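Local coordinates for periplasmic sensor hybrid histidine kinase (Anaeromyxobacter dehalogenans, PDB 4K0D), which probably acts as a sensor kinase that autophosphorylates on histidine in a phosphorelay, this chain being its helical-bundle periplasmic sensor domain, at residues V30-V33 and S34-R38; S8-A11 and Q12-I16. All coordinates share one frame; numbering follows the deposited sequence.

Contacts 1 and 2 supply complementary ligands of one kind of intersubunit zinc site. Contact 2 (8-16) offers two carboxylates, D10 and E14, from around the N-terminal helix 7-13, whereas contact 1 (30-38) offers the imidazole of H32 from helix 16-42. Within one chain they lie on opposite sides of its centre, about 34 Å apart between centres and about 18 Å between nearest atoms, so they cannot share an ion. In each case the second subunit supplies the matching ligands: the carboxylates meet the other chain's H32, and H32 meets the other chain's D10 and E14. The dimer therefore carries the site twice, with 31.6 Å from one zinc ion to the other.

Contact 1 of 2, residues V30-V33 and S34-R38; sequences VLHV and SLTAR. With ZN (zinc ion), chain C.
The CG2 methyl of T36 lies over one face of the H32 imidazole, one helical turn further on. It sits 3.8 Å from the ring centroid and 28° off the ring normal, which meets the geometry of a CH-pi contact, and its nearest ring atom is H32 NE2 at 3.4 Å. The other ring nitrogen, H32 ND1, binds the zinc ion at 2.0 Å. CG lies anti to the backbone N (chi1 -175°) and beside the carbonyl carbon, which carries the ring forward along the helix to the T36 methyl.

The other branch of T36 turns back on the backbone. OG1, placed between the backbone N and the carbonyl carbon, donates to H32 O at 3.0 Å, while T36 N makes the usual helical bond to the same oxygen, also at 3.0 Å. The two donors arrive from opposite faces of the carbonyl plane, so H32 O is gripped twice. With an alanine here, H32 O would lose its second donor, and the imidazole, without the methyl over that face, would probably be less firmly held in its tilt about the zinc bond.

H32 and T36 both pack on A55 of helix 46-68. V33 and S34 lean on F89 of helix 73-102, V30 reaches L123 and L124 of helix 117-145, and L31 and L35 meet L146 of the second subunit, whose D10 and E14 share the zinc.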
loop_
_atom_site.group_PDB
_atom_site.type_symbol
_atom_site.label_atom_id
_atom_site.label_comp_id
_atom_site.label_asym_id
_atom_site.label_seq_id
_atom_site.Cartn_x
_atom_site.Cartn_y
_atom_site.Cartn_z
ATOM N N VAL B 30 -8.032 -11.509 1.601
ATOM C CA VAL B 30 -9.427 -11.737 1.395
ATOM C C VAL B 30 -9.616 -12.341 0.012
ATOM O O VAL B 30 -10.309 -13.363 -0.124
ATOM C CB VAL B 30 -10.263 -10.424 1.560
ATOM C CG1 VAL B 30 -11.653 -10.578 1.005
ATOM C CG2 VAL B 30 -10.328 -10.077 2.990
ATOM N N LEU B 31 -8.955 -11.765 -0.997
ATOM C CA LEU B 31 -8.990 -12.358 -2.331
ATOM C C LEU B 31 -8.532 -13.786 -2.258
ATOM O O LEU B 31 -9.112 -14.658 -2.881
ATOM C CB LEU B 31 -8.065 -11.642 -3.292
ATOM C CG LEU B 31 -8.676 -10.331 -3.791
ATOM C CD1 LEU B 31 -7.683 -9.441 -4.495
ATOM C CD2 LEU B 31 -9.841 -10.632 -4.725
ATOM N N HIS B 32 -7.465 -14.012 -1.510
ATOM C CA HIS B 32 -6.766 -15.283 -1.539
ATOM C C HIS B 32 -7.680 -16.331 -0.895
ATOM O O HIS B 32 -7.755 -17.447 -1.368
ATOM C CB HIS B 32 -5.365 -15.229 -0.910
ATOM C CG HIS B 32 -4.588 -16.520 -1.058
ATOM N ND1 HIS B 32 -3.944 -16.868 -2.210
ATOM C CD2 HIS B 32 -4.389 -17.544 -0.190
ATOM C CE1 HIS B 32 -3.403 -18.073 -2.088
ATOM N NE2 HIS B 32 -3.647 -18.504 -0.863
ATOM N N VAL B 33 -8.417 -15.971 0.143
ATOM C CA VAL B 33 -9.353 -16.927 0.712
ATOM C C VAL B 33 -10.445 -17.244 -0.340
ATOM O O VAL B 33 -10.872 -18.364 -0.457
ATOM C CB VAL B 33 -10.026 -16.422 1.999
ATOM C CG1 VAL B 33 -11.254 -17.247 2.279
ATOM C CG2 VAL B 33 -9.018 -16.434 3.275
ATOM N N SER B 34 -10.910 -16.243 -1.077
ATOM C CA SER B 34 -11.878 -16.483 -2.114
ATOM C C SER B 34 -11.346 -17.354 -3.192
ATOM O O SER B 34 -12.072 -18.206 -3.679
ATOM C CB SER B 34 -12.349 -15.171 -2.737
ATOM O OG SER B 34 -13.395 -14.691 -1.937
ATOM N N LEU B 35 -10.108 -17.120 -3.597
ATOM C CA LEU B 35 -9.578 -17.865 -4.701
ATOM C C LEU B 35 -9.327 -19.323 -4.342
ATOM O O LEU B 35 -9.619 -20.172 -5.140
ATOM C CB LEU B 35 -8.313 -17.245 -5.232
ATOM C CG LEU B 35 -7.533 -18.025 -6.267
ATOM C CD1 LEU B 35 -6.736 -17.136 -7.204
ATOM C CD2 LEU B 35 -6.576 -18.891 -5.521
ATOM N N THR B 36 -8.812 -19.598 -3.156
ATOM C CA THR B 36 -8.533 -20.977 -2.754
ATOM C C THR B 36 -9.850 -21.674 -2.444
ATOM O O THR B 36 -9.973 -22.866 -2.634
ATOM C CB THR B 36 -7.596 -21.056 -1.509
ATOM O OG1 THR B 36 -8.124 -20.253 -0.442
ATOM C CG2 THR B 36 -6.212 -20.565 -1.860
ATOM N N ALA B 37 -10.856 -20.950 -1.979
ATOM C CA ALA B 37 -12.091 -21.655 -1.642
ATOM C C ALA B 37 -12.746 -22.157 -2.926
ATOM O O ALA B 37 -13.246 -23.276 -3.005
ATOM C CB ALA B 37 -13.042 -20.778 -0.899
ATOM N N ARG B 38 -12.723 -21.296 -3.930
ATOM C CA ARG B 38 -13.319 -21.601 -5.200
ATOM C C ARG B 38 -12.528 -22.745 -5.836
ATOM O O ARG B 38 -13.118 -23.618 -6.450
ATOM C CB ARG B 38 -13.291 -20.357 -6.076
ATOM C CG ARG B 38 -13.413 -20.575 -7.584
HETATM ZN ZN ZN C . -3.683 -15.701 -3.861
#

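Contact 2 of 2, residues S8-A11 and Q12-I16; sequences SADA and QLELI. With ZN (zinc ion), chain I.
This is a local i to i+4 pairing of two acidic side chains by a zinc ion, set around the N-terminal helix 7-13 ahead of the long helix 16-42. The evidence lies in the two metal bonds: D10 OD1 is 2.0 Å from the zinc and E14 OE2 is 1.9 Å from it. Each carboxylate binds through one oxygen, since D10 OD2 stays 3.5 Å away from the ion and E14 OE1 4.0 Å. Their planes stand 89° apart, nearly perpendicular. D10 extends with CG anti to the backbone N, whereas E14 is bent at its second torsion (chi2 -69°), folding its carboxylate back towards the preceding turn. The first torsion (chi1 -71°) sets E14 CG 3.0 Å from D10 O, a tight approach beside the backbone bond from E14 N to D10 O, which measures 2.8 Å.

L13 packs on S142 and Q12 on I145, both of helix 117-145. H32 of the second subunit is a further zinc ligand, and R58 of that subunit makes a salt bridge with E14 OE1, the oxygen not used by the metal.

D10 OD1 and E14 OE2 are only 3.1 Å apart, a spacing two bare carboxylates would be expected to resist. The dipositive ion between them probably offsets that repulsion, and sharing it with H32 of the second subunit ties this N-terminal segment to that chain.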
loop_
_atom_site.group_PDB
_atom_site.type_symbol
_atom_site.label_atom_id
_atom_site.label_comp_id
_atom_site.label_asym_id
_atom_site.label_seq_id
_atom_site.Cartn_x
_atom_site.Cartn_y
_atom_site.Cartn_z
ATOM N N SER B 8 8.230 14.292 16.405
ATOM C CA SER B 8 6.894 13.742 16.521
ATOM C C SER B 8 6.204 13.733 15.152
ATOM O O SER B 8 5.200 13.006 14.941
ATOM C CB SER B 8 6.045 14.523 17.485
ATOM O OG SER B 8 5.969 15.856 17.057
ATOM N N ALA B 9 6.724 14.547 14.238
ATOM C CA ALA B 9 6.105 14.659 12.922
ATOM C C ALA B 9 6.609 13.536 12.026
ATOM O O ALA B 9 5.898 13.103 11.168
ATOM C CB ALA B 9 6.411 16.006 12.296
ATOM N N ASP B 10 7.853 13.104 12.220
ATOM C CA ASP B 10 8.360 12.001 11.449
ATOM C C ASP B 10 7.596 10.764 11.848
ATOM O O ASP B 10 7.278 9.941 11.022
ATOM C CB ASP B 10 9.824 11.737 11.678
ATOM C CG ASP B 10 10.365 10.759 10.680
ATOM O OD1 ASP B 10 9.783 10.693 9.581
ATOM O OD2 ASP B 10 11.311 10.012 10.986
ATOM N N ALA B 11 7.296 10.651 13.129
ATOM C CA ALA B 11 6.694 9.456 13.647
ATOM C C ALA B 11 5.276 9.338 13.074
ATOM O O ALA B 11 4.771 8.253 12.674
ATOM C CB ALA B 11 6.692 9.559 15.153
ATOM N N GLN B 12 4.608 10.475 13.037
ATOM C CA GLN B 12 3.307 10.524 12.427
ATOM C C GLN B 12 3.399 10.112 10.932
ATOM O O GLN B 12 2.655 9.209 10.495
ATOM C CB GLN B 12 2.667 11.922 12.626
ATOM C CG GLN B 12 1.189 11.938 12.374
ATOM C CD GLN B 12 0.604 13.351 12.355
ATOM O OE1 GLN B 12 1.121 14.271 12.997
ATOM N NE2 GLN B 12 -0.464 13.524 11.585
ATOM N N LEU B 13 4.277 10.750 10.154
ATOM C CA LEU B 13 4.339 10.518 8.718
ATOM C C LEU B 13 4.810 9.107 8.374
ATOM O O LEU B 13 4.482 8.576 7.296
ATOM C CB LEU B 13 5.251 11.529 8.057
ATOM C CG LEU B 13 4.668 12.942 7.972
ATOM C CD1 LEU B 13 5.483 13.816 7.081
ATOM C CD2 LEU B 13 3.235 12.892 7.445
ATOM N N GLU B 14 5.579 8.489 9.274
ATOM C CA GLU B 14 6.182 7.172 8.979
ATOM C C GLU B 14 5.158 6.057 9.134
ATOM O O GLU B 14 5.425 4.897 8.843
ATOM C CB GLU B 14 7.420 6.901 9.894
ATOM C CG GLU B 14 8.659 7.757 9.576
ATOM C CD GLU B 14 9.328 7.421 8.238
ATOM O OE1 GLU B 14 9.062 6.360 7.670
ATOM O OE2 GLU B 14 10.108 8.234 7.722
ATOM N N LEU B 15 3.994 6.393 9.653
ATOM C CA LEU B 15 2.912 5.451 9.694
ATOM C C LEU B 15 2.258 5.238 8.318
ATOM O O LEU B 15 1.588 4.241 8.094
ATOM C CB LEU B 15 1.866 5.877 10.703
ATOM C CG LEU B 15 2.257 5.770 12.174
ATOM C CD1 LEU B 15 1.229 6.512 12.987
ATOM C CD2 LEU B 15 2.313 4.334 12.603
ATOM N N ILE B 16 2.455 6.155 7.392
ATOM C CA ILE B 16 1.761 6.053 6.101
ATOM C C ILE B 16 2.020 4.729 5.424
ATOM O O ILE B 16 1.106 4.031 5.070
ATOM C CB ILE B 16 2.172 7.193 5.167
ATOM C CG1 ILE B 16 1.407 8.460 5.588
ATOM C CG2 ILE B 16 1.964 6.791 3.668
ATOM C CD1 ILE B 16 1.995 9.786 5.090
HETATM ZN ZN ZN I . 10.196 10.169 7.709
#